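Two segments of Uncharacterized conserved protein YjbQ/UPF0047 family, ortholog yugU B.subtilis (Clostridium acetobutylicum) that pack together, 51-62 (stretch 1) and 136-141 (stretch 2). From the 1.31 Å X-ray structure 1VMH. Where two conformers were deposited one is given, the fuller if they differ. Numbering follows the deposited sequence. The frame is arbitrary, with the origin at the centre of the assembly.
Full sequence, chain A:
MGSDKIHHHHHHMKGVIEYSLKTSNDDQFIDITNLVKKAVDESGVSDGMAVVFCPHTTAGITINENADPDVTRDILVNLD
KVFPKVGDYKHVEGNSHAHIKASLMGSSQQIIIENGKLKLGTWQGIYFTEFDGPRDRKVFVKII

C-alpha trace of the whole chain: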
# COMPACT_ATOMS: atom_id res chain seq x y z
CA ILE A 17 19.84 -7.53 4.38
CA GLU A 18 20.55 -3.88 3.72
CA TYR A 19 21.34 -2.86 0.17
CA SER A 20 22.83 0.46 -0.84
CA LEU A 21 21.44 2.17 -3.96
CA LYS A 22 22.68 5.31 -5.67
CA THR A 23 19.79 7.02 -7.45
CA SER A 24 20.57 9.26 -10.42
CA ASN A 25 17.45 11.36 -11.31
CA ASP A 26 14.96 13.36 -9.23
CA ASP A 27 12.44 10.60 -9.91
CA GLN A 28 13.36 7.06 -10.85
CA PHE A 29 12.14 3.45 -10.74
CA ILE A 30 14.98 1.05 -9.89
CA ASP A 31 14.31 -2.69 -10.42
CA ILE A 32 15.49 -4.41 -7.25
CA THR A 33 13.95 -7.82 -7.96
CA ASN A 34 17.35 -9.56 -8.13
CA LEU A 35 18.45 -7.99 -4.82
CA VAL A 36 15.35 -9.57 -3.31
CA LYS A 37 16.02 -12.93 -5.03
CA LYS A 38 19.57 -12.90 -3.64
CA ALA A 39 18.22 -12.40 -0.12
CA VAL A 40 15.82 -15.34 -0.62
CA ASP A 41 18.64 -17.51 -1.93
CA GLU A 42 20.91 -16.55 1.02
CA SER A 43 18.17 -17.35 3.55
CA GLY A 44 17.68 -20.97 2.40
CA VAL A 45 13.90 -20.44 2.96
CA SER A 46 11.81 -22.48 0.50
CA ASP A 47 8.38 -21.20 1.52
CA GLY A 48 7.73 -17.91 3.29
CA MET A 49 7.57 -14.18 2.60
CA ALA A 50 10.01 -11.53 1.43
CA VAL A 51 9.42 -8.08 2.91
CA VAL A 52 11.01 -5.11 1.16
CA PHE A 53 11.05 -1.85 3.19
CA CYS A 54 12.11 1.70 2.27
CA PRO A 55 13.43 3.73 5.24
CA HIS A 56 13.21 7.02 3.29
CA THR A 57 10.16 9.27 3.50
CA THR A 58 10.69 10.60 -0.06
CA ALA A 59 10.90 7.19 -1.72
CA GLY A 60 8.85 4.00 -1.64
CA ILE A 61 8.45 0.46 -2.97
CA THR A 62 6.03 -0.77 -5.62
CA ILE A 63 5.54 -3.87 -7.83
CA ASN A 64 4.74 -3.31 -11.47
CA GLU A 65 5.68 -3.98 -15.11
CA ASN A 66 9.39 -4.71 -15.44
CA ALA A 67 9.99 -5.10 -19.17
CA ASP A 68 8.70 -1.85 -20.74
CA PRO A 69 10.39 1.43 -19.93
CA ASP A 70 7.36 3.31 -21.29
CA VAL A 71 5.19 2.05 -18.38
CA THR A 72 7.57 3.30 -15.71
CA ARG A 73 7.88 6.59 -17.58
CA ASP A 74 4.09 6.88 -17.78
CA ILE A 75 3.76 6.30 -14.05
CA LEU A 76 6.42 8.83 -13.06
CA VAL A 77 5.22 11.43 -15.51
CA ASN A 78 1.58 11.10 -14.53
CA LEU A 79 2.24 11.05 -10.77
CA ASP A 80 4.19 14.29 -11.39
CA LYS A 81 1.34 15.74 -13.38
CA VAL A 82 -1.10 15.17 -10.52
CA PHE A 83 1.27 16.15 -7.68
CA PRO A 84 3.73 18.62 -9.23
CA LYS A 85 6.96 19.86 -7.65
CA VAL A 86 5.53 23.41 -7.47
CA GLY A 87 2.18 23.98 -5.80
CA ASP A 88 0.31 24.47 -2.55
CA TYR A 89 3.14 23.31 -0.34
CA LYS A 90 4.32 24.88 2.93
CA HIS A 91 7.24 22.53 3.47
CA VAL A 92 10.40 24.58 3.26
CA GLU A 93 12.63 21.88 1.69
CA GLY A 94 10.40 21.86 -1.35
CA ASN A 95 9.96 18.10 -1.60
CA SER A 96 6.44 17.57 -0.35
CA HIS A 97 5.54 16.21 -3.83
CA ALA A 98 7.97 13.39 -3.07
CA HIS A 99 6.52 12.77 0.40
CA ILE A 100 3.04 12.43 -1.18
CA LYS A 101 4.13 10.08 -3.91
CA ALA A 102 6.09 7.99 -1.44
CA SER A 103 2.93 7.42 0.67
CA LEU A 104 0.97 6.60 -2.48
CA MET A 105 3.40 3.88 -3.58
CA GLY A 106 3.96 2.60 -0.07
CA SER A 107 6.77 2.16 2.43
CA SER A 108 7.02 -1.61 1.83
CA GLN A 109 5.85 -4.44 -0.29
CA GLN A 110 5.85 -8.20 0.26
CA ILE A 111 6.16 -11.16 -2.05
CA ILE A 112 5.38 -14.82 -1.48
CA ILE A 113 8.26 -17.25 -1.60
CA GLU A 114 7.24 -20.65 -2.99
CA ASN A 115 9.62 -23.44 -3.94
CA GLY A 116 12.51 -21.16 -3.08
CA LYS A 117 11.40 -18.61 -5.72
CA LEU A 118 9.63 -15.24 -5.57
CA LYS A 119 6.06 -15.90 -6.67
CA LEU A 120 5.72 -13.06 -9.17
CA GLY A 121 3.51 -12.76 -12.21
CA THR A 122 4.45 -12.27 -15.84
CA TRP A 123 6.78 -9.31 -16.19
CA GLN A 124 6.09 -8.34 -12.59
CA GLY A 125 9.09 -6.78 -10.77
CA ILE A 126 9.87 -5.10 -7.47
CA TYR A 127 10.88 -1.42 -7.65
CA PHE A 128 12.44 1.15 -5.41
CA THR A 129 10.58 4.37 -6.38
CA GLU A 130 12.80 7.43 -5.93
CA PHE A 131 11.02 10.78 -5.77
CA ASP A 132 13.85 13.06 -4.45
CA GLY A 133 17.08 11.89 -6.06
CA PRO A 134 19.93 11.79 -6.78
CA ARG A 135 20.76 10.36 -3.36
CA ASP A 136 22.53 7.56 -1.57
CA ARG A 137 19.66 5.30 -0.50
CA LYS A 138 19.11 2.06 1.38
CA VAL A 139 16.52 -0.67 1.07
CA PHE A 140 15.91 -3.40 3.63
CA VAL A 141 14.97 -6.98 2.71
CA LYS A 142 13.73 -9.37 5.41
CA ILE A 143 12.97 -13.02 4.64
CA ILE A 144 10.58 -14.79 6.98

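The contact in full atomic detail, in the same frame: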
# COMPACT_ATOMS: atom_id res chain seq x y z
N VAL A 51 9.90 -9.43 2.62
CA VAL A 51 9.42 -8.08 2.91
C VAL A 51 10.49 -7.10 2.51
O VAL A 51 11.66 -7.32 2.86
CB VAL A 51 9.12 -7.94 4.44
CG1 VAL A 51 8.67 -6.51 4.74
CG2 VAL A 51 8.04 -8.93 4.87
N VAL A 52 10.12 -6.08 1.72
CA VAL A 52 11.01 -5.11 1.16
C VAL A 52 10.59 -3.74 1.69
O VAL A 52 9.47 -3.34 1.41
CB VAL A 52 10.94 -5.11 -0.38
CG1 VAL A 52 11.91 -4.14 -0.99
CG2 VAL A 52 11.19 -6.52 -0.92
N PHE A 53 11.42 -3.08 2.46
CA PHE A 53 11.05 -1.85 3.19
C PHE A 53 11.98 -0.67 2.82
O PHE A 53 13.22 -0.83 2.78
CB PHE A 53 11.14 -2.09 4.71
CG PHE A 53 10.63 -0.95 5.57
CD1 PHE A 53 11.47 0.10 5.93
CD2 PHE A 53 9.32 -0.93 6.01
CE1 PHE A 53 10.98 1.12 6.71
CE2 PHE A 53 8.85 0.11 6.76
CZ PHE A 53 9.66 1.13 7.09
N CYS A 54 11.37 0.50 2.58
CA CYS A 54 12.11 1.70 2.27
C CYS A 54 12.15 2.62 3.48
O CYS A 54 11.10 3.15 3.89
CB CYS A 54 11.47 2.41 1.09
SG CYS A 54 12.23 3.95 0.71
N PRO A 55 13.33 2.86 4.05
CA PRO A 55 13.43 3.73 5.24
C PRO A 55 13.41 5.23 4.95
O PRO A 55 13.61 6.04 5.90
CB PRO A 55 14.77 3.32 5.85
CG PRO A 55 15.60 2.98 4.65
CD PRO A 55 14.65 2.32 3.66
N HIS A 56 13.19 5.63 3.71
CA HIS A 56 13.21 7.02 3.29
C HIS A 56 11.80 7.54 3.07
O HIS A 56 11.03 6.92 2.37
CB HIS A 56 13.99 7.10 1.98
CG HIS A 56 15.36 6.52 2.09
ND1 HIS A 56 16.35 7.11 2.83
CD2 HIS A 56 15.91 5.41 1.54
CE1 HIS A 56 17.45 6.37 2.75
NE2 HIS A 56 17.21 5.34 1.96
N THR A 57 11.49 8.70 3.60
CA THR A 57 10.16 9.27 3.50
C THR A 57 9.85 9.95 2.17
O THR A 57 8.72 10.35 1.96
CB THR A 57 9.90 10.20 4.65
OG1 THR A 57 10.86 11.25 4.61
CG2 THR A 57 9.97 9.46 5.97
N THR A 58 10.85 10.03 1.28
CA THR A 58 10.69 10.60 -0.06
C THR A 58 10.97 9.57 -1.15
O THR A 58 11.22 9.91 -2.30
CB THR A 58 11.55 11.82 -0.24
OG1 THR A 58 12.88 11.47 0.15
CG2 THR A 58 11.04 12.96 0.62
N ALA A 59 10.84 8.29 -0.78
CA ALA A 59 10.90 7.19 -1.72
C ALA A 59 9.96 6.08 -1.20
O ALA A 59 9.46 6.14 -0.08
CB ALA A 59 12.30 6.71 -1.90
N GLY A 60 9.73 5.08 -2.02
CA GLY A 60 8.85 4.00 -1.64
C GLY A 60 9.19 2.74 -2.42
O GLY A 60 10.27 2.63 -3.04
N ILE A 61 8.30 1.76 -2.29
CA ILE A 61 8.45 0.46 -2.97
C ILE A 61 7.15 0.16 -3.70
O ILE A 61 6.07 0.36 -3.14
CB ILE A 61 8.71 -0.70 -1.98
CG1 ILE A 61 9.88 -0.37 -1.03
CG2 ILE A 61 8.93 -2.01 -2.72
CD1 ILE A 61 11.27 -0.29 -1.60
N THR A 62 7.22 -0.29 -4.93
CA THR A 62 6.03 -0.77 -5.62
C THR A 62 6.35 -2.00 -6.43
O THR A 62 7.51 -2.36 -6.58
CB THR A 62 5.41 0.30 -6.55
OG1 THR A 62 4.04 -0.09 -6.86
CG2 THR A 62 6.20 0.49 -7.81
N ASP A 136 22.10 8.85 -2.07
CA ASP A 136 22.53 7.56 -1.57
C ASP A 136 21.41 7.02 -0.69
O ASP A 136 21.06 7.62 0.33
CB ASP A 136 23.84 7.69 -0.79
CG ASP A 136 25.00 8.12 -1.68
OD1 ASP A 136 25.24 7.46 -2.72
OD2 ASP A 136 25.65 9.13 -1.36
N ARG A 137 20.83 5.90 -1.12
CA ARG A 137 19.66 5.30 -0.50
C ARG A 137 19.95 3.90 -0.00
O ARG A 137 20.94 3.27 -0.38
CB ARG A 137 18.49 5.24 -1.51
CG ARG A 137 18.07 6.57 -2.09
CD ARG A 137 17.65 7.60 -1.05
NE ARG A 137 16.59 8.48 -1.54
CZ ARG A 137 15.88 9.30 -0.77
NH1 ARG A 137 16.18 9.46 0.51
NH2 ARG A 137 14.87 9.98 -1.27
N LYS A 138 19.09 3.41 0.88
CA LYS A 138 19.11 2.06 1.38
C LYS A 138 17.73 1.45 1.15
O LYS A 138 16.71 2.15 1.11
CB LYS A 138 19.40 2.07 2.87
CG LYS A 138 20.78 2.56 3.22
CD LYS A 138 20.89 2.83 4.71
N VAL A 139 17.72 0.14 1.01
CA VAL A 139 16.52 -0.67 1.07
C VAL A 139 16.79 -1.88 1.94
O VAL A 139 17.90 -2.44 1.93
CB VAL A 139 16.03 -1.04 -0.33
CG1 VAL A 139 17.03 -1.90 -1.09
CG2 VAL A 139 14.64 -1.71 -0.29
N PHE A 140 15.78 -2.26 2.72
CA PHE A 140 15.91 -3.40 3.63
C PHE A 140 15.12 -4.56 3.07
O PHE A 140 13.98 -4.38 2.67
CB PHE A 140 15.32 -3.09 5.03
CG PHE A 140 15.84 -1.83 5.71
CD1 PHE A 140 17.14 -1.38 5.53
CD2 PHE A 140 15.05 -1.14 6.60
CE1 PHE A 140 17.60 -0.24 6.17
CE2 PHE A 140 15.49 -0.03 7.25
CZ PHE A 140 16.77 0.42 7.04
N VAL A 141 15.67 -5.77 3.12
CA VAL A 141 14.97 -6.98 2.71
C VAL A 141 15.02 -7.97 3.88
O VAL A 141 16.10 -8.31 4.36
CB VAL A 141 15.59 -7.58 1.44
CG1 VAL A 141 14.85 -8.84 1.05
CG2 VAL A 141 15.61 -6.53 0.30
O HOH W 1 13.96 10.56 2.69

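Where a strand gives way to a loop, a side chain can supply the acceptor that a partner strand's amide would otherwise find in a backbone carbonyl, and this contact is a compact example. Strand 51-53 runs antiparallel to strand 136-141, their axes approaching to 4.8 Å at an angle of 159°. Phe-53 and Phe-140 form a hydrogen-bonded pair: Phe-53 N donates to Phe-140 O and Phe-140 N to Phe-53 O, both at 2.9 Å and nearly linear. The neighbouring pair, Val-52 with Val-141, is of the non-hydrogen-bonded type, and there CA-H groups meet carbonyls instead, with Val-141 CA 3.3 Å from Val-51 O and Val-52 CA 3.4 Å from Phe-140 O.

Beyond Phe-53 the first stretch leaves the sheet, and the amide two residues back along the partner strand, that of Lys-138, finds a side-chain acceptor. Lys-138 N donates to His-56 NE2 at 2.9 Å, near the plane of the imidazole, where the nitrogen lone pair lies. The same ring offers a face to Arg-137, whose CD sits 3.8 Å from the His-56 ring centroid and almost on its normal. Although the CA-to-CB bond of Arg-137 points sideways, its end comes nearer, and NH2 donates to Thr-58 OG1 at 2.9 Å. A water 2.9 Å from Thr-58 OG1 also accepts a weak hydrogen bond from Arg-137 NH1 at 3.3 Å. The arginine thus touches the first and third residues of the type I turn, His-56 and Thr-58.

Apolar packing completes the contact. Phe-53 and Phe-140 project to the same face of the sheet, CD1 of the former 3.8 Å from CD2 of the latter, while Pro-55 CG lies over the Phe-140 ring, 4.1 Å from its centroid. Val-139 CG2 lies 3.7 Å from Val-52 CG1 and 3.9 Å from Ile-61 CD1, linking both strands of the first stretch.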